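Local coordinates for protein glycoside hydrolase family 81 (Clostridium thermocellum, PDB 6FOP) that probably hydrolyses beta-1,3-glucans such as laminarin, as a family 81 glucanase linked to the cellulosome of this bacterium, at residues S374-W379 and G421-A426; D378-K383 and D441-M446; A428-A431 and Q436-S439; M446-I451 and I505-A510. All coordinates share one frame; numbering follows the deposited sequence.

Contact 1 of 4, residues S374-W379 and G421-A426; sequences SSLEDW and GYFLHA. With CA (calcium ion), chain C; CA (calcium ion), chain D.
F423 pushes the edge of its ring against a face of W379, with the two planes at 86°. This is a T-shaped (edge-to-face) stack, and it bridges two helix segments whose axes come no closer than 11.1 Å. Through it the calcium-bound end of helix 362-379 packs on helix 416-433. The centroids of the F423 ring and the five-membered ring of W379 lie 5.0 Å apart. F423 CE2 leads and sits 3.6 Å from W379 CG, above the rim of the indole rather than its centre. F423 CZ follows beside it, near the bond that joins the two indole rings. CG of F423 lies anti to its carbonyl carbon (chi1 -75°), and this turn carries the ring toward W379.

L376 supplies the second half of the contact, one turn before W379. Its two methyl branches divide the work. L376 CD2 meets F423 CD2 at 3.7 Å, while L376 CD1 reaches A426 CB at 4.0 Å. F342 of helix 339-359 makes another edge-to-face pair with W379, and L450 of helix 440-455 touches F423. These helices belong to the C-terminal domain, whose clan is built as an (alpha/alpha)6 barrel.

D378, between L376 and W379, turns to the calcium site. Its OD1 binds both calcium ions, and its backbone O binds one of them at 2.4 Å.

No hydrogen bond crosses between the two segments. The contact therefore rests on apolar packing and on the fit of ring edge to ring face.

Contact 2 of 4, residues D378-K383 and D441-M446; sequences DWFTAK and DNWGAM. With CA (calcium ion), chain C; CA (calcium ion), chain D.
F380 and M446 form the close part of this contact. M446 CB lies over a face of the F380 ring, 4.2 Å from its centroid and 28° off the normal, a CH-pi contact. The nearest ring atom, F380 CG, is 3.7 Å from M446 CB. M446 CG is 3.5 Å from F380 O. The bends at chi2 and chi3 then keep M446 CE close to the same backbone, near F380 O and CA. W443 comes to the edge of the F380 ring, and its CE3 is 3.9 Å from F380 CB.

F380 is where helix 362-379 gives way to loop, so the contact seats a helix end on helix 440-455 of the alpha-helical barrel domain. The second helix has a wider pi-type turn at 441-444, and W443 sits within it.

The other side is thinner and partly exposed. There T381 OG1 meets the six-membered part of W443 at its edge, in the ring plane, 3.6 Å from W443 CZ3. This is van der Waals contact; the polar partner of T381 OG1 is E377 O, one turn back. Beyond it lies the calcium site. T381 O binds one calcium ion at 2.4 Å, together with D378, E386 and K389. T381 N also bonds to D378 O, which ties the turn to that ion. The second calcium ion is bound by both carboxylate oxygens of D378 and by four waters, which are spread around it.

Contact 3 of 4, residues A428-A431 and Q436-S439; sequences AQIA and QWAS
I430 lies over one face of the W437 indole, and the two side chains meet at a slant. Two of its branches touch the ring. I430 CG2 stands above the rim near the ring fusion, 3.5 Å from W437 CE3. I430 CD1 sits over the six-membered ring, 4.1 Å from its centroid and 14° off the normal, a CH-pi contact. W437 is turned to meet it by its first torsion, with CG opposite the backbone N (chi1 -171°). L376 and K373 of helix 362-379 also touch both side chains, and W437 NE1 is hydrogen-bonded to E377 OE2 of that helix.

A431 and A438 meet methyl to methyl. Their CB atoms are 3.4 Å apart, tighter than usual for two carbons. W507 of helix 494-511 packs on both.

The segments fold back on each other across a short turn, from helix 416-433 to the weakly bonded helix 435-438. S439 then takes the N-cap position of helix 440-455. S439 OG donates to Q436 O at 3.1 Å, in the carbonyl plane, and S439 N bonds to the same oxygen. These polar bonds stay within 436-439, where the short helix passes into helix 440-455. Across the segments the chemistry is wholly apolar, so methyls and one ring face set the spacing.

Contact 4 of 4, residues M446-I451 and I505-A510; sequences MVELLI and ILWGEA
V447, E448 and I451 gather round the indole of W507, which bridges two helices of the (alpha/alpha)6 barrel domain. The segments run roughly antiparallel, at 142°, with axes 12.1 Å apart. W507 reaches into that gap.

One polar bond crosses. W507 NE1 donates to E448 OE2 at 2.9 Å, and the bond is nearly straight (164°). The acceptor lies in the indole plane and uses its anti lone pair. The carboxylate stands almost perpendicular to the ring. E448 OE1 forms a salt bridge with R440, which probably favours the charged form of the acid in this buried place. E448 is modelled in two conformers, and the bond is described for one of them.

The rest is apolar. V447 CG1 sits over the centre of the six-membered ring of W507, 3.5 Å from its centroid, in a CH-pi contact. That branch lies anti to the backbone N (chi1 173°), which aims it at the ring, and V447 CG2 reaches W507 CH2 from beside it. I516 of helix 514-534 touches E448 and I451. At the pyrrole end of the indole, I451 CD1 approaches W507 CD1 at 3.7 Å.

The four contacts form one cluster in the helical C-terminal domain, with centres 9 to 13 Å apart. Contacts 1 and 2 share helix 362-379 and its calcium-bound end. Contacts 1 and 3 share helix 416-433, and contacts 2 and 4 share helix 440-455 and M446. Along the chain, contact 3 is nested inside the loop closed by contact 2, and contact 4 comes after contacts 2 and 3. L424 of contact 1 packs on I451 of contact 4, and W507 of contact 4 reaches A431 of contact 3. Together they link the calcium-bound end of helix 362-379 to helix 494-511 through touching side chains; contacts 1, 3 and 4 are buried, contact 2 partly so.

Contact 1 of 4, residues S374-W379 and G421-A426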
loop_
_atom_site.group_PDB
_atom_site.type_symbol
_atom_site.label_atom_id
_atom_site.label_comp_id
_atom_site.label_asym_id
_atom_site.label_seq_id
_atom_site.Cartn_x
_atom_site.Cartn_y
_atom_site.Cartn_z
ATOM N N SER A 374 -24.651 0.215 17.324
ATOM C CA SER A 374 -25.185 1.554 17.574
ATOM C C SER A 374 -24.172 2.621 17.127
ATOM O O SER A 374 -24.553 3.654 16.564
ATOM C CB SER A 374 -25.595 1.737 19.034
ATOM O OG SER A 374 -24.485 1.630 19.920
ATOM N N SER A 375 -22.890 2.367 17.366
ATOM C CA SER A 375 -21.911 3.371 16.989
ATOM C C SER A 375 -21.733 3.446 15.469
ATOM O O SER A 375 -21.646 4.547 14.951
ATOM C CB SER A 375 -20.592 3.188 17.717
ATOM O OG SER A 375 -19.948 2.019 17.289
ATOM N N LEU A 376 -21.703 2.303 14.774
ATOM C CA LEU A 376 -21.632 2.322 13.316
ATOM C C LEU A 376 -22.864 2.994 12.718
ATOM O O LEU A 376 -22.756 3.785 11.785
ATOM C CB LEU A 376 -21.413 0.931 12.725
ATOM C CG LEU A 376 -20.013 0.377 12.935
ATOM C CD1 LEU A 376 -19.971 -1.036 12.415
ATOM C CD2 LEU A 376 -18.923 1.248 12.298
ATOM N N GLU A 377 -24.045 2.709 13.266
ATOM C CA GLU A 377 -25.270 3.316 12.745
ATOM C C GLU A 377 -25.213 4.844 12.939
ATOM O O GLU A 377 -25.608 5.592 12.060
ATOM C CB GLU A 377 -26.501 2.705 13.414
ATOM C CG GLU A 377 -26.691 1.225 13.083
ATOM C CD GLU A 377 -27.752 0.528 13.908
ATOM O OE1 GLU A 377 -28.600 1.213 14.509
ATOM O OE2 GLU A 377 -27.748 -0.724 13.916
ATOM N N ASP A 378 -24.645 5.302 14.053
ATOM C CA ASP A 378 -24.461 6.746 14.304
ATOM C C ASP A 378 -23.454 7.324 13.273
ATOM O O ASP A 378 -23.764 8.275 12.542
ATOM C CB ASP A 378 -24.033 6.999 15.771
ATOM C CG ASP A 378 -23.993 8.469 16.145
ATOM O OD1 ASP A 378 -24.027 9.380 15.264
ATOM O OD2 ASP A 378 -23.955 8.744 17.371
ATOM N N TRP A 379 -22.272 6.732 13.198
ATOM C CA TRP A 379 -21.279 7.224 12.243
ATOM C C TRP A 379 -21.818 7.245 10.832
ATOM O O TRP A 379 -21.459 8.139 10.062
ATOM C CB TRP A 379 -19.975 6.421 12.326
ATOM C CG TRP A 379 -19.048 6.844 13.447
ATOM C CD1 TRP A 379 -18.948 6.298 14.705
ATOM C CD2 TRP A 379 -18.090 7.897 13.407
ATOM N NE1 TRP A 379 -17.996 6.945 15.420
ATOM C CE2 TRP A 379 -17.435 7.922 14.640
ATOM C CE3 TRP A 379 -17.702 8.810 12.421
ATOM C CZ2 TRP A 379 -16.433 8.858 14.931
ATOM C CZ3 TRP A 379 -16.728 9.719 12.704
ATOM C CH2 TRP A 379 -16.083 9.731 13.933
ATOM N N GLY A 421 -10.195 1.067 8.083
ATOM C CA GLY A 421 -10.020 -0.371 8.201
ATOM C C GLY A 421 -10.656 -0.928 9.475
ATOM O O GLY A 421 -11.237 -2.006 9.453
ATOM N N TYR A 422 -10.535 -0.180 10.577
ATOM C CA TYR A 422 -11.152 -0.597 11.830
ATOM C C TYR A 422 -12.680 -0.595 11.746
ATOM O O TYR A 422 -13.341 -1.503 12.274
ATOM C CB TYR A 422 -10.699 0.304 12.969
ATOM C CG TYR A 422 -9.254 0.150 13.367
ATOM C CD1 TYR A 422 -8.799 -0.987 14.024
ATOM C CD2 TYR A 422 -8.315 1.169 13.132
ATOM C CE1 TYR A 422 -7.481 -1.110 14.418
ATOM C CE2 TYR A 422 -6.981 1.042 13.532
ATOM C CZ TYR A 422 -6.557 -0.108 14.164
ATOM O OH TYR A 422 -5.249 -0.262 14.562
ATOM N N PHE A 423 -13.254 0.429 11.113
ATOM C CA PHE A 423 -14.711 0.499 10.918
ATOM C C PHE A 423 -15.183 -0.676 10.055
ATOM O O PHE A 423 -16.210 -1.311 10.341
ATOM C CB PHE A 423 -15.138 1.822 10.235
ATOM C CG PHE A 423 -15.118 3.034 11.122
ATOM C CD1 PHE A 423 -13.923 3.578 11.589
ATOM C CD2 PHE A 423 -16.297 3.667 11.474
ATOM C CE1 PHE A 423 -13.911 4.695 12.410
ATOM C CE2 PHE A 423 -16.299 4.790 12.284
ATOM C CZ PHE A 423 -15.097 5.298 12.781
ATOM N N LEU A 424 -14.416 -0.980 9.008
ATOM C CA LEU A 424 -14.738 -2.073 8.120
ATOM C C LEU A 424 -14.642 -3.420 8.814
ATOM O O LEU A 424 -15.442 -4.314 8.553
ATOM C CB LEU A 424 -13.838 -2.031 6.879
ATOM C CG LEU A 424 -14.035 -0.808 5.976
ATOM C CD1 LEU A 424 -12.971 -0.837 4.879
ATOM C CD2 LEU A 424 -15.439 -0.743 5.411
ATOM N N HIS A 425 -13.665 -3.566 9.706
ATOM C CA HIS A 425 -13.527 -4.803 10.464
ATOM C C HIS A 425 -14.801 -5.050 11.314
ATOM O O HIS A 425 -15.388 -6.133 11.281
ATOM C CB HIS A 425 -12.261 -4.845 11.292
ATOM C CG HIS A 425 -12.014 -6.180 11.909
ATOM N ND1 HIS A 425 -11.095 -6.367 12.908
ATOM C CD2 HIS A 425 -12.544 -7.406 11.652
ATOM C CE1 HIS A 425 -11.078 -7.646 13.250
ATOM N NE2 HIS A 425 -11.959 -8.291 12.523
ATOM N N ALA A 426 -15.223 -4.013 12.027
ATOM C CA ALA A 426 -16.419 -4.129 12.851
ATOM C C ALA A 426 -17.629 -4.433 11.995
ATOM O O ALA A 426 -18.453 -5.278 12.353
ATOM C CB ALA A 426 -16.628 -2.875 13.666
HETATM CA CA CA C . -24.253 10.480 13.204
HETATM CA CA CA D . -24.761 11.162 16.966
HETATM O O HOH W 1 -25.089 10.982 19.244
HETATM O O HOH W 2 -22.913 12.280 17.385
HETATM O O HOH W 3 -26.912 10.270 16.525
HETATM O O HOH W 4 -26.209 13.035 17.427
#

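Contact 2 of 4, residues D378-K383 and D441-M446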
loop_
_atom_site.group_PDB
_atom_site.type_symbol
_atom_site.label_atom_id
_atom_site.label_comp_id
_atom_site.label_asym_id
_atom_site.label_seq_id
_atom_site.Cartn_x
_atom_site.Cartn_y
_atom_site.Cartn_z
ATOM N N ASP A 378 -24.645 5.302 14.053
ATOM C CA ASP A 378 -24.461 6.746 14.304
ATOM C C ASP A 378 -23.454 7.324 13.273
ATOM O O ASP A 378 -23.764 8.275 12.542
ATOM C CB ASP A 378 -24.033 6.999 15.771
ATOM C CG ASP A 378 -23.993 8.469 16.145
ATOM O OD1 ASP A 378 -24.027 9.380 15.264
ATOM O OD2 ASP A 378 -23.955 8.744 17.371
ATOM N N TRP A 379 -22.272 6.732 13.198
ATOM C CA TRP A 379 -21.279 7.224 12.243
ATOM C C TRP A 379 -21.818 7.245 10.832
ATOM O O TRP A 379 -21.459 8.139 10.062
ATOM C CB TRP A 379 -19.975 6.421 12.326
ATOM C CG TRP A 379 -19.048 6.844 13.447
ATOM C CD1 TRP A 379 -18.948 6.298 14.705
ATOM C CD2 TRP A 379 -18.090 7.897 13.407
ATOM N NE1 TRP A 379 -17.996 6.945 15.420
ATOM C CE2 TRP A 379 -17.435 7.922 14.640
ATOM C CE3 TRP A 379 -17.702 8.810 12.421
ATOM C CZ2 TRP A 379 -16.433 8.858 14.931
ATOM C CZ3 TRP A 379 -16.728 9.719 12.704
ATOM C CH2 TRP A 379 -16.083 9.731 13.933
ATOM N N PHE A 380 -22.627 6.237 10.467
ATOM C CA PHE A 380 -23.147 6.084 9.118
ATOM C C PHE A 380 -24.416 6.877 8.836
ATOM O O PHE A 380 -25.040 6.673 7.792
ATOM C CB PHE A 380 -23.358 4.586 8.765
ATOM C CG PHE A 380 -22.110 3.753 8.713
ATOM C CD1 PHE A 380 -20.844 4.311 8.505
ATOM C CD2 PHE A 380 -22.205 2.373 8.832
ATOM C CE1 PHE A 380 -19.715 3.510 8.432
ATOM C CE2 PHE A 380 -21.090 1.579 8.752
ATOM C CZ PHE A 380 -19.836 2.149 8.554
ATOM N N THR A 381 -24.763 7.796 9.751
ATOM C CA THR A 381 -25.877 8.721 9.578
ATOM C C THR A 381 -25.392 10.148 9.878
ATOM O O THR A 381 -24.820 10.406 10.927
ATOM C CB THR A 381 -27.013 8.371 10.562
ATOM O OG1 THR A 381 -27.385 6.994 10.384
ATOM C CG2 THR A 381 -28.215 9.250 10.321
ATOM N N ALA A 382 -25.596 11.058 8.936
ATOM C CA ALA A 382 -25.247 12.466 9.111
ATOM C C ALA A 382 -26.527 13.241 9.364
ATOM O O ALA A 382 -27.293 13.524 8.442
ATOM C CB ALA A 382 -24.523 12.999 7.856
ATOM N N LYS A 383 -26.777 13.559 10.626
ATOM C CA LYS A 383 -27.975 14.313 11.011
ATOM C C LYS A 383 -27.761 15.820 10.840
ATOM O O LYS A 383 -26.649 16.311 10.958
ATOM C CB LYS A 383 -28.366 13.995 12.456
ATOM C CG LYS A 383 -28.942 12.605 12.619
ATOM C CD LYS A 383 -29.479 12.392 14.026
ATOM C CE LYS A 383 -30.240 11.077 14.115
ATOM N NZ LYS A 383 -30.767 10.849 15.488
ATOM N N ASP A 441 -29.517 -2.313 1.376
ATOM C CA ASP A 441 -30.669 -1.484 1.730
ATOM C C ASP A 441 -30.628 -0.958 3.177
ATOM O O ASP A 441 -31.307 0.029 3.501
ATOM C CB ASP A 441 -31.982 -2.264 1.534
ATOM C CG ASP A 441 -32.241 -2.659 0.086
ATOM O OD1 ASP A 441 -31.832 -1.931 -0.846
ATOM O OD2 ASP A 441 -32.874 -3.715 -0.124
ATOM N N ASN A 442 -29.856 -1.625 4.038
ATOM C CA ASN A 442 -29.658 -1.200 5.398
ATOM C C ASN A 442 -28.309 -0.505 5.536
ATOM O O ASN A 442 -28.162 0.567 4.963
ATOM C CB ASN A 442 -29.915 -2.382 6.355
ATOM C CG ASN A 442 -31.381 -2.800 6.350
ATOM O OD1 ASN A 442 -32.262 -1.945 6.297
ATOM N ND2 ASN A 442 -31.646 -4.093 6.397
ATOM N N TRP A 443 -27.344 -1.078 6.252
ATOM C CA TRP A 443 -26.090 -0.376 6.515
ATOM C C TRP A 443 -24.982 -0.675 5.499
ATOM O O TRP A 443 -23.904 -0.045 5.560
ATOM C CB TRP A 443 -25.640 -0.646 7.967
ATOM C CG TRP A 443 -26.746 -0.191 8.872
ATOM C CD1 TRP A 443 -27.704 -0.972 9.493
ATOM C CD2 TRP A 443 -27.099 1.158 9.150
ATOM N NE1 TRP A 443 -28.597 -0.177 10.153
ATOM C CE2 TRP A 443 -28.267 1.132 9.952
ATOM C CE3 TRP A 443 -26.541 2.399 8.796
ATOM C CZ2 TRP A 443 -28.875 2.301 10.415
ATOM C CZ3 TRP A 443 -27.128 3.557 9.279
ATOM C CH2 TRP A 443 -28.295 3.502 10.069
ATOM N N GLY A 444 -25.206 -1.640 4.599
ATOM C CA GLY A 444 -24.166 -2.039 3.666
ATOM C C GLY A 444 -23.785 -0.965 2.660
ATOM O O GLY A 444 -22.623 -0.917 2.222
ATOM N N ALA A 445 -24.725 -0.076 2.319
ATOM C CA ALA A 445 -24.384 0.993 1.362
ATOM C C ALA A 445 -23.334 1.978 1.918
ATOM O O ALA A 445 -22.351 2.332 1.229
ATOM C CB ALA A 445 -25.643 1.706 0.900
ATOM N N MET A 446 -23.483 2.382 3.182
ATOM C CA MET A 446 -22.470 3.235 3.787
ATOM C C MET A 446 -21.140 2.497 3.991
ATOM O O MET A 446 -20.056 3.078 3.747
ATOM C CB MET A 446 -22.962 3.865 5.096
ATOM C CG MET A 446 -23.937 5.020 4.935
ATOM S SD MET A 446 -23.234 6.437 4.048
ATOM C CE MET A 446 -22.094 7.035 5.326
HETATM CA CA CA C . -24.253 10.480 13.204
HETATM CA CA CA D . -24.761 11.162 16.966
HETATM O O HOH W 1 -25.089 10.982 19.244
HETATM O O HOH W 2 -22.913 12.280 17.385
HETATM O O HOH W 3 -26.912 10.270 16.525
HETATM O O HOH W 4 -26.209 13.035 17.427
#

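Contact 3 of 4, residues A428-A431 and Q436-S439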
loop_
_atom_site.group_PDB
_atom_site.type_symbol
_atom_site.label_atom_id
_atom_site.label_comp_id
_atom_site.label_asym_id
_atom_site.label_seq_id
_atom_site.Cartn_x
_atom_site.Cartn_y
_atom_site.Cartn_z
ATOM N N ALA A 428 -17.724 -5.932 9.092
ATOM C CA ALA A 428 -17.591 -7.313 8.634
ATOM C C ALA A 428 -17.980 -8.323 9.705
ATOM O O ALA A 428 -18.662 -9.333 9.394
ATOM C CB ALA A 428 -16.188 -7.569 8.124
ATOM N N GLN A 429 -17.522 -8.100 10.943
ATOM C CA GLN A 429 -17.918 -9.012 12.017
ATOM C C GLN A 429 -19.441 -8.995 12.217
ATOM O O GLN A 429 -20.042 -10.057 12.459
ATOM C CB GLN A 429 -17.193 -8.673 13.302
ATOM C CG GLN A 429 -15.682 -8.898 13.302
ATOM C CD GLN A 429 -15.266 -10.333 13.066
ATOM O OE1 GLN A 429 -16.070 -11.256 13.185
ATOM N NE2 GLN A 429 -14.004 -10.546 12.719
ATOM N N ILE A 430 -20.070 -7.821 12.114
ATOM C CA ILE A 430 -21.526 -7.777 12.160
ATOM C C ILE A 430 -22.121 -8.549 10.981
ATOM O O ILE A 430 -23.056 -9.352 11.164
ATOM C CB ILE A 430 -22.072 -6.351 12.235
ATOM C CG1 ILE A 430 -21.616 -5.672 13.511
ATOM C CG2 ILE A 430 -23.587 -6.341 12.130
ATOM C CD1 ILE A 430 -21.789 -4.195 13.500
ATOM N N ALA A 431 -21.595 -8.321 9.780
ATOM C CA ALA A 431 -22.114 -9.009 8.584
ATOM C C ALA A 431 -22.090 -10.528 8.635
ATOM O O ALA A 431 -23.003 -11.185 8.138
ATOM C CB ALA A 431 -21.388 -8.507 7.352
ATOM N N GLN A 436 -29.009 -9.285 7.543
ATOM C CA GLN A 436 -30.032 -8.259 7.424
ATOM C C GLN A 436 -29.394 -6.863 7.611
ATOM O O GLN A 436 -29.508 -5.983 6.759
ATOM C CB GLN A 436 -31.100 -8.578 8.496
ATOM C CG GLN A 436 -32.210 -7.602 8.669
ATOM C CD GLN A 436 -33.086 -8.006 9.824
ATOM O OE1 GLN A 436 -32.622 -8.112 10.956
ATOM N NE2 GLN A 436 -34.338 -8.263 9.546
ATOM N N TRP A 437 -28.654 -6.706 8.698
ATOM C CA TRP A 437 -27.996 -5.425 9.016
ATOM C C TRP A 437 -27.034 -4.965 7.900
ATOM O O TRP A 437 -26.975 -3.792 7.527
ATOM C CB TRP A 437 -27.203 -5.575 10.322
ATOM C CG TRP A 437 -26.664 -4.307 10.889
ATOM C CD1 TRP A 437 -27.250 -3.524 11.842
ATOM C CD2 TRP A 437 -25.408 -3.673 10.577
ATOM N NE1 TRP A 437 -26.468 -2.460 12.131
ATOM C CE2 TRP A 437 -25.344 -2.501 11.351
ATOM C CE3 TRP A 437 -24.353 -3.976 9.708
ATOM C CZ2 TRP A 437 -24.244 -1.641 11.327
ATOM C CZ3 TRP A 437 -23.261 -3.101 9.666
ATOM C CH2 TRP A 437 -23.215 -1.961 10.473
ATOM N N ALA A 438 -26.291 -5.924 7.371
ATOM C CA ALA A 438 -25.260 -5.657 6.383
ATOM C C ALA A 438 -25.779 -5.517 4.957
ATOM O O ALA A 438 -24.994 -5.190 4.055
ATOM C CB ALA A 438 -24.213 -6.768 6.436
ATOM N N SER A 439 -27.063 -5.795 4.711
ATOM C CA SER A 439 -27.592 -5.664 3.362
ATOM C C SER A 439 -27.438 -4.217 2.843
ATOM O O SER A 439 -27.442 -3.241 3.639
ATOM C CB SER A 439 -29.056 -6.098 3.340
ATOM O OG SER A 439 -29.871 -5.086 3.857
#

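Contact 4 of 4, residues M446-I451 and I505-A510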
loop_
_atom_site.group_PDB
_atom_site.type_symbol
_atom_site.label_atom_id
_atom_site.label_comp_id
_atom_site.label_asym_id
_atom_site.label_seq_id
_atom_site.Cartn_x
_atom_site.Cartn_y
_atom_site.Cartn_z
ATOM N N MET A 446 -23.483 2.382 3.182
ATOM C CA MET A 446 -22.470 3.235 3.787
ATOM C C MET A 446 -21.140 2.497 3.991
ATOM O O MET A 446 -20.056 3.078 3.747
ATOM C CB MET A 446 -22.962 3.865 5.096
ATOM C CG MET A 446 -23.937 5.020 4.935
ATOM S SD MET A 446 -23.234 6.437 4.048
ATOM C CE MET A 446 -22.094 7.035 5.326
ATOM N N VAL A 447 -21.193 1.222 4.387
ATOM C CA VAL A 447 -19.970 0.437 4.497
ATOM C C VAL A 447 -19.205 0.456 3.174
ATOM O O VAL A 447 -17.976 0.670 3.122
ATOM C CB VAL A 447 -20.251 -1.012 4.938
ATOM C CG1 VAL A 447 -18.994 -1.880 4.877
ATOM C CG2 VAL A 447 -20.825 -1.038 6.357
ATOM N N GLU A 448 -19.940 0.273 2.083
ATOM C CA GLU A 448 -19.269 0.167 0.795
ATOM C C GLU A 448 -18.730 1.522 0.333
ATOM O O GLU A 448 -17.741 1.551 -0.385
ATOM C CB GLU A 448 -20.147 -0.608 -0.207
ATOM C CG GLU A 448 -20.161 -2.076 0.216
ATOM C CD GLU A 448 -21.130 -2.983 -0.500
ATOM O OE1 GLU A 448 -21.787 -2.584 -1.499
ATOM O OE2 GLU A 448 -21.218 -4.124 -0.035
ATOM N N LEU A 449 -19.311 2.629 0.804
ATOM C CA LEU A 449 -18.719 3.948 0.534
ATOM C C LEU A 449 -17.352 4.135 1.233
ATOM O O LEU A 449 -16.429 4.728 0.665
ATOM C CB LEU A 449 -19.674 5.084 0.884
ATOM C CG LEU A 449 -20.893 5.316 -0.011
ATOM C CD1 LEU A 449 -21.556 6.613 0.424
ATOM C CD2 LEU A 449 -20.535 5.458 -1.464
ATOM N N LEU A 450 -17.196 3.604 2.454
ATOM C CA LEU A 450 -15.874 3.622 3.120
ATOM C C LEU A 450 -14.884 2.784 2.327
ATOM O O LEU A 450 -13.726 3.191 2.156
ATOM C CB LEU A 450 -15.920 3.122 4.584
ATOM C CG LEU A 450 -16.247 4.174 5.625
ATOM C CD1 LEU A 450 -17.617 4.769 5.477
ATOM C CD2 LEU A 450 -16.059 3.587 7.028
ATOM N N ILE A 451 -15.320 1.621 1.840
ATOM C CA ILE A 451 -14.453 0.799 0.998
ATOM C C ILE A 451 -14.026 1.590 -0.256
ATOM O O ILE A 451 -12.837 1.607 -0.603
ATOM C CB ILE A 451 -15.103 -0.540 0.582
ATOM C CG1 ILE A 451 -15.462 -1.363 1.836
ATOM C CG2 ILE A 451 -14.166 -1.325 -0.358
ATOM C CD1 ILE A 451 -16.181 -2.659 1.540
ATOM N N ILE A 505 -11.870 -8.439 2.713
ATOM C CA ILE A 505 -12.070 -9.864 2.401
ATOM C C ILE A 505 -13.284 -10.400 3.170
ATOM O O ILE A 505 -14.194 -11.032 2.605
ATOM C CB ILE A 505 -10.839 -10.729 2.742
ATOM C CG1 ILE A 505 -9.612 -10.303 1.924
ATOM C CG2 ILE A 505 -11.129 -12.214 2.543
ATOM C CD1 ILE A 505 -8.330 -11.016 2.292
ATOM N N LEU A 506 -13.284 -10.144 4.481
ATOM C CA LEU A 506 -14.374 -10.651 5.318
ATOM C C LEU A 506 -15.706 -10.063 4.932
ATOM O O LEU A 506 -16.704 -10.797 4.877
ATOM C CB LEU A 506 -14.107 -10.384 6.796
ATOM C CG LEU A 506 -12.914 -11.048 7.479
ATOM C CD1 LEU A 506 -12.773 -10.607 8.943
ATOM C CD2 LEU A 506 -13.010 -12.571 7.351
ATOM N N TRP A 507 -15.756 -8.758 4.662
ATOM C CA TRP A 507 -17.007 -8.142 4.228
ATOM C C TRP A 507 -17.539 -8.746 2.940
ATOM O O TRP A 507 -18.707 -9.075 2.823
ATOM C CB TRP A 507 -16.801 -6.628 4.049
ATOM C CG TRP A 507 -18.015 -5.946 3.545
ATOM C CD1 TRP A 507 -18.297 -5.626 2.245
ATOM C CD2 TRP A 507 -19.158 -5.537 4.303
ATOM N NE1 TRP A 507 -19.537 -5.047 2.151
ATOM C CE2 TRP A 507 -20.093 -4.992 3.393
ATOM C CE3 TRP A 507 -19.493 -5.585 5.665
ATOM C CZ2 TRP A 507 -21.318 -4.458 3.804
ATOM C CZ3 TRP A 507 -20.705 -5.078 6.060
ATOM C CH2 TRP A 507 -21.606 -4.522 5.133
ATOM N N GLY A 508 -16.668 -8.878 1.955
ATOM C CA GLY A 508 -17.061 -9.441 0.687
ATOM C C GLY A 508 -17.559 -10.860 0.803
ATOM O O GLY A 508 -18.601 -11.212 0.267
ATOM N N GLU A 509 -16.855 -11.682 1.554
ATOM C CA GLU A 509 -17.299 -13.045 1.709
ATOM C C GLU A 509 -18.589 -13.114 2.532
ATOM O O GLU A 509 -19.499 -13.865 2.183
ATOM C CB GLU A 509 -16.197 -13.887 2.351
ATOM C CG GLU A 509 -16.509 -15.369 2.464
ATOM C CD GLU A 509 -16.657 -16.106 1.153
ATOM O OE1 GLU A 509 -16.405 -15.561 0.038
ATOM O OE2 GLU A 509 -17.061 -17.271 1.220
ATOM N N ALA A 510 -18.694 -12.306 3.588
ATOM C CA ALA A 510 -19.902 -12.326 4.433
ATOM C C ALA A 510 -21.152 -11.910 3.673
ATOM O O ALA A 510 -22.245 -12.389 3.958
ATOM C CB ALA A 510 -19.732 -11.413 5.627
#